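CELL division protein FTSZ (Haloferax volcanii, PDB 4B46) binds and probably hydrolyses GTP as a tubulin-like cytoskeletal protein that controls cell shape and is needed for the rod-shaped, efficiently swimming cell type. Local coordinates at residues 3-8 with 14-19; 34-39 with 45-50. All coordinates share one frame; numbering follows the deposited sequence.

Interaction 1: residues 3-8 with 14-19; sequences LAMIGF and KVVDKF. With GDP (guanosine-5'-diphosphate), chain B.
Strand 3-8 and segment 14-19 of helix 9-26 run roughly antiparallel, their axes at 147° and 7.5 Å apart at closest approach, with Gly7 and Val16 nearest in the backbone. Val16 projects from the helix onto the strand: its CG2 lies 3.5 Å from Gly7 N, packed flush on the glycine backbone, while CG1 rests on Met5 CB at 3.9 Å. This is the first strand-turn-helix of the Rossmann-like GTPase domain, where the backbone amides of Gln10 and Ala11, at the start of the helix, donate to GDP. One turn further along the helix than Val16, Phe19 meets Met5 at about a right angle in a Met-aromatic contact. The methionine chain is extended beyond CG, which carries CE over the middle of the ring, 3.4 Å from the Phe19 centroid and only 7° off the normal; SD follows over the same face, farther from the centre. Replacing Phe19 by an alanine would probably deprive the Met5 methyl and sulfur of their aromatic surface and let the thioether turn. At the start of this helical segment, Lys14 NZ reaches GDP O6 on the guanine, at 3.0 Å, although the position of that nitrogen is less certain.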
# COMPACT_ATOMS: atom_id res chain seq x y z
N LEU A 3 -11.73 -4.05 1.65
CA LEU A 3 -11.26 -2.86 0.96
C LEU A 3 -11.90 -2.66 -0.40
O LEU A 3 -12.19 -3.62 -1.11
CB LEU A 3 -9.74 -2.90 0.77
CG LEU A 3 -8.86 -2.95 2.03
CD1 LEU A 3 -7.39 -3.08 1.66
CD2 LEU A 3 -9.10 -1.71 2.86
N ALA A 4 -12.12 -1.40 -0.76
CA ALA A 4 -12.33 -1.01 -2.15
C ALA A 4 -10.99 -0.53 -2.71
O ALA A 4 -10.50 0.55 -2.36
CB ALA A 4 -13.37 0.08 -2.24
N MET A 5 -10.38 -1.33 -3.57
CA MET A 5 -9.09 -0.98 -4.15
C MET A 5 -9.22 -0.32 -5.52
O MET A 5 -9.88 -0.86 -6.40
CB MET A 5 -8.22 -2.21 -4.31
CG MET A 5 -7.84 -2.88 -3.03
SD MET A 5 -6.29 -3.79 -3.26
CE MET A 5 -6.12 -4.41 -1.59
N ILE A 6 -8.57 0.83 -5.68
CA ILE A 6 -8.50 1.49 -6.98
C ILE A 6 -7.05 1.68 -7.39
O ILE A 6 -6.29 2.39 -6.72
CB ILE A 6 -9.20 2.87 -7.00
CG1 ILE A 6 -10.65 2.75 -6.51
CG2 ILE A 6 -9.16 3.47 -8.41
CD1 ILE A 6 -10.87 3.24 -5.12
N GLY A 7 -6.66 1.01 -8.47
CA GLY A 7 -5.32 1.18 -9.04
C GLY A 7 -5.34 2.33 -10.03
O GLY A 7 -6.25 2.42 -10.87
N PHE A 8 -4.35 3.21 -9.93
CA PHE A 8 -4.28 4.39 -10.79
C PHE A 8 -2.96 4.38 -11.55
O PHE A 8 -1.89 4.31 -10.94
CB PHE A 8 -4.39 5.68 -9.95
CG PHE A 8 -5.31 6.72 -10.56
CD1 PHE A 8 -4.99 7.34 -11.75
CD2 PHE A 8 -6.50 7.06 -9.93
CE1 PHE A 8 -5.83 8.30 -12.30
CE2 PHE A 8 -7.35 8.01 -10.48
CZ PHE A 8 -7.01 8.63 -11.67
N LYS A 14 -1.46 -2.89 -12.04
CA LYS A 14 -0.85 -4.21 -11.95
C LYS A 14 -0.83 -4.72 -10.50
O LYS A 14 -1.01 -5.91 -10.24
CB LYS A 14 0.58 -4.20 -12.53
CG LYS A 14 0.61 -4.01 -14.05
CD LYS A 14 2.00 -3.67 -14.54
CE LYS A 14 3.00 -4.77 -14.26
NZ LYS A 14 4.38 -4.40 -14.70
N VAL A 15 -0.62 -3.81 -9.56
CA VAL A 15 -0.60 -4.19 -8.16
C VAL A 15 -1.99 -4.61 -7.67
O VAL A 15 -2.13 -5.64 -7.01
CB VAL A 15 0.02 -3.07 -7.29
CG1 VAL A 15 -0.18 -3.36 -5.78
CG2 VAL A 15 1.51 -2.93 -7.64
N VAL A 16 -3.00 -3.82 -8.01
CA VAL A 16 -4.38 -4.17 -7.66
C VAL A 16 -4.80 -5.48 -8.31
O VAL A 16 -5.44 -6.33 -7.67
CB VAL A 16 -5.37 -3.04 -7.98
CG1 VAL A 16 -6.84 -3.52 -7.77
CG2 VAL A 16 -5.09 -1.84 -7.10
N ASP A 17 -4.42 -5.67 -9.57
CA ASP A 17 -4.68 -6.91 -10.30
C ASP A 17 -4.09 -8.10 -9.53
O ASP A 17 -4.75 -9.14 -9.36
CB ASP A 17 -4.06 -6.84 -11.70
CG ASP A 17 -4.85 -7.61 -12.75
OD1 ASP A 17 -6.09 -7.66 -12.67
OD2 ASP A 17 -4.22 -8.16 -13.69
N LYS A 18 -2.86 -7.96 -9.05
CA LYS A 18 -2.20 -9.04 -8.32
C LYS A 18 -2.82 -9.25 -6.95
O LYS A 18 -2.89 -10.37 -6.46
CB LYS A 18 -0.71 -8.76 -8.18
CG LYS A 18 0.07 -9.94 -7.63
CD LYS A 18 1.41 -10.07 -8.33
CE LYS A 18 1.81 -11.52 -8.46
NZ LYS A 18 2.98 -11.66 -9.37
N PHE A 19 -3.24 -8.16 -6.32
CA PHE A 19 -3.96 -8.22 -5.05
C PHE A 19 -5.24 -9.04 -5.19
O PHE A 19 -5.58 -9.84 -4.31
CB PHE A 19 -4.29 -6.82 -4.56
CG PHE A 19 -3.81 -6.56 -3.17
CD1 PHE A 19 -4.27 -7.33 -2.11
CD2 PHE A 19 -2.89 -5.56 -2.91
CE1 PHE A 19 -3.83 -7.11 -0.83
CE2 PHE A 19 -2.44 -5.33 -1.63
CZ PHE A 19 -2.91 -6.10 -0.59
PB GDP B . 1.66 6.01 -15.02
O1B GDP B . 1.84 7.22 -15.88
O2B GDP B . 0.79 4.96 -15.68
O3B GDP B . 1.08 6.45 -13.70
O3A GDP B . 3.14 5.45 -14.82
PA GDP B . 3.49 3.95 -14.36
O1A GDP B . 2.50 3.43 -13.38
O2A GDP B . 3.64 3.07 -15.57
O5' GDP B . 4.94 4.19 -13.69
C5' GDP B . 5.01 5.04 -12.55
C4' GDP B . 6.09 4.54 -11.61
O4' GDP B . 5.69 3.30 -11.04
C3' GDP B . 7.37 4.19 -12.34
O3' GDP B . 8.18 5.36 -12.39
C2' GDP B . 7.99 3.08 -11.51
O2' GDP B . 8.69 3.63 -10.38
C1' GDP B . 6.81 2.41 -10.88
N9 GDP B . 6.32 1.18 -11.52
C8 GDP B . 5.93 1.02 -12.80
N7 GDP B . 5.45 -0.24 -13.00
C5 GDP B . 5.50 -0.88 -11.80
C6 GDP B . 5.13 -2.21 -11.27
O6 GDP B . 4.63 -3.10 -12.02
N1 GDP B . 5.35 -2.44 -9.97
C2 GDP B . 5.88 -1.52 -9.14
N2 GDP B . 6.08 -1.86 -7.85
N3 GDP B . 6.24 -0.28 -9.55
C4 GDP B . 6.06 0.08 -10.84

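Interaction 2: residues 34-39 with 45-50; sequences AVAVNS and LGLKNI
Ala34 and Ile50 bring the backbones of strand 34-38 and the irregular segment 45-50 closest, their CA atoms 6.2 Å apart, and the contact is built from small methyls on the strand and longer branched chains on the loop. Ile50 can be followed outward. Its CB sends one branch, CG2, anti to the backbone N, and this methyl settles 3.8 Å from Ala34 O and more loosely against the backbone of Val35 and Ala36. The carbonyl oxygen is thereby buried beneath a hydrocarbon group and has no polar partner in the model. The other branch starts at CG1, which faces Ala34 CB at 4.4 Å, and continues without a bend (chi2 -179°) to CD1, whose nearest neighbour across the contact is Ala36 CB at 3.9 Å. One isoleucine thus spans two alanines that point to the same side of the strand, as alternate residues do, while Val35 and Val37 point away from the loop.

The strand belongs to the parallel part of the sheet, in the tubulin/FtsZ GTPase domain, between strands 3-8 and 55-57, and segment 45-50 belongs to the connection that leads through helix 41-45 to strand 55-57. Leu47, earlier in the loop, completes the apolar patch: its CD1 meets Ala36 CB at 3.6 Å, so that this single methyl receives both loop residues. Leu47 also lies close to Gly13 of the GTP-binding site. At the end of the strand Asn38 turns its carboxamide back on the chain, and Ser39 N donates to a lone pair of Asn38 OD1 at 2.7 Å, with a markedly bent N-H...O angle of 135°. Asn38 OD1 also accepts from Ala40 N, ahead of helix 41-45.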
# COMPACT_ATOMS: atom_id res chain seq x y z
N ALA A 34 -12.60 -4.03 -6.85
CA ALA A 34 -11.37 -3.58 -7.49
C ALA A 34 -11.67 -2.79 -8.76
O ALA A 34 -12.49 -3.20 -9.59
CB ALA A 34 -10.46 -4.76 -7.77
N VAL A 35 -11.02 -1.64 -8.89
CA VAL A 35 -11.19 -0.76 -10.05
C VAL A 35 -9.81 -0.30 -10.53
O VAL A 35 -8.90 -0.11 -9.71
CB VAL A 35 -12.08 0.47 -9.68
CG1 VAL A 35 -12.07 1.51 -10.79
CG2 VAL A 35 -13.53 0.02 -9.38
N ALA A 36 -9.64 -0.17 -11.84
CA ALA A 36 -8.39 0.31 -12.44
C ALA A 36 -8.67 1.53 -13.30
O ALA A 36 -9.59 1.53 -14.12
CB ALA A 36 -7.76 -0.78 -13.29
N VAL A 37 -7.88 2.58 -13.09
CA VAL A 37 -8.05 3.83 -13.83
C VAL A 37 -6.76 4.13 -14.56
O VAL A 37 -5.68 4.11 -13.96
CB VAL A 37 -8.36 5.03 -12.91
CG1 VAL A 37 -8.65 6.28 -13.74
CG2 VAL A 37 -9.54 4.72 -11.97
N ASN A 38 -6.86 4.42 -15.85
CA ASN A 38 -5.67 4.72 -16.64
C ASN A 38 -6.02 5.58 -17.85
O ASN A 38 -7.20 5.70 -18.20
CB ASN A 38 -4.95 3.42 -17.07
CG ASN A 38 -3.43 3.61 -17.27
OD1 ASN A 38 -2.96 4.67 -17.68
ND2 ASN A 38 -2.67 2.55 -16.99
N SER A 39 -5.01 6.19 -18.46
CA SER A 39 -5.23 6.99 -19.66
C SER A 39 -4.62 6.28 -20.84
O SER A 39 -4.70 6.75 -21.98
CB SER A 39 -4.58 8.37 -19.50
OG SER A 39 -3.20 8.25 -19.22
N LEU A 45 -6.13 -3.20 -21.03
CA LEU A 45 -6.36 -4.46 -21.72
C LEU A 45 -5.48 -5.58 -21.17
O LEU A 45 -5.85 -6.75 -21.23
CB LEU A 45 -6.10 -4.30 -23.22
CG LEU A 45 -7.04 -3.38 -24.01
CD1 LEU A 45 -6.54 -3.23 -25.44
CD2 LEU A 45 -8.45 -3.93 -23.99
N GLY A 46 -4.33 -5.21 -20.64
CA GLY A 46 -3.39 -6.19 -20.12
C GLY A 46 -3.75 -6.77 -18.76
O GLY A 46 -3.16 -7.76 -18.33
N LEU A 47 -4.71 -6.16 -18.08
CA LEU A 47 -5.10 -6.66 -16.76
C LEU A 47 -5.85 -7.97 -16.91
O LEU A 47 -6.44 -8.24 -17.95
CB LEU A 47 -5.95 -5.63 -16.03
CG LEU A 47 -5.24 -4.30 -15.83
CD1 LEU A 47 -6.19 -3.27 -15.28
CD2 LEU A 47 -4.03 -4.48 -14.91
N LYS A 48 -5.82 -8.78 -15.86
CA LYS A 48 -6.31 -10.15 -15.97
C LYS A 48 -7.48 -10.43 -15.04
O LYS A 48 -8.32 -11.27 -15.34
CB LYS A 48 -5.17 -11.12 -15.66
CG LYS A 48 -3.98 -11.02 -16.59
CD LYS A 48 -2.84 -11.90 -16.13
CE LYS A 48 -1.64 -11.79 -17.07
NZ LYS A 48 -1.94 -12.31 -18.43
N ASN A 49 -7.53 -9.72 -13.92
CA ASN A 49 -8.42 -10.08 -12.83
C ASN A 49 -9.47 -9.02 -12.51
O ASN A 49 -10.46 -9.30 -11.85
CB ASN A 49 -7.59 -10.37 -11.59
CG ASN A 49 -6.51 -11.39 -11.85
OD1 ASN A 49 -6.79 -12.49 -12.31
ND2 ASN A 49 -5.26 -11.01 -11.60
N ILE A 50 -9.24 -7.81 -12.98
CA ILE A 50 -10.17 -6.72 -12.75
C ILE A 50 -11.25 -6.75 -13.84
O ILE A 50 -10.93 -6.78 -15.02
CB ILE A 50 -9.43 -5.38 -12.72
CG1 ILE A 50 -8.42 -5.40 -11.56
CG2 ILE A 50 -10.41 -4.22 -12.60
CD1 ILE A 50 -7.63 -4.14 -11.39

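From the N terminus, strand 3-8 enters helix 9-26, and interaction 1 closes that first turn by laying the helix back on its strand. The chain then returns as strand 31-38, completing a beta-alpha-beta unit, and passes through helix 41-45 before interaction 2 closes a second loop. The two are in series, neither nested nor crossed, yet their centres lie 8 Å apart and they touch. Strands 3-8 and 31-38 are sheet neighbours, joined by a probable hydrogen bond between Gly7 O and Val37 N. On the helix side, Asp17 accepts from the backbone amides of Lys48 and Asn49, tying the loop of interaction 2 to the helix of interaction 1.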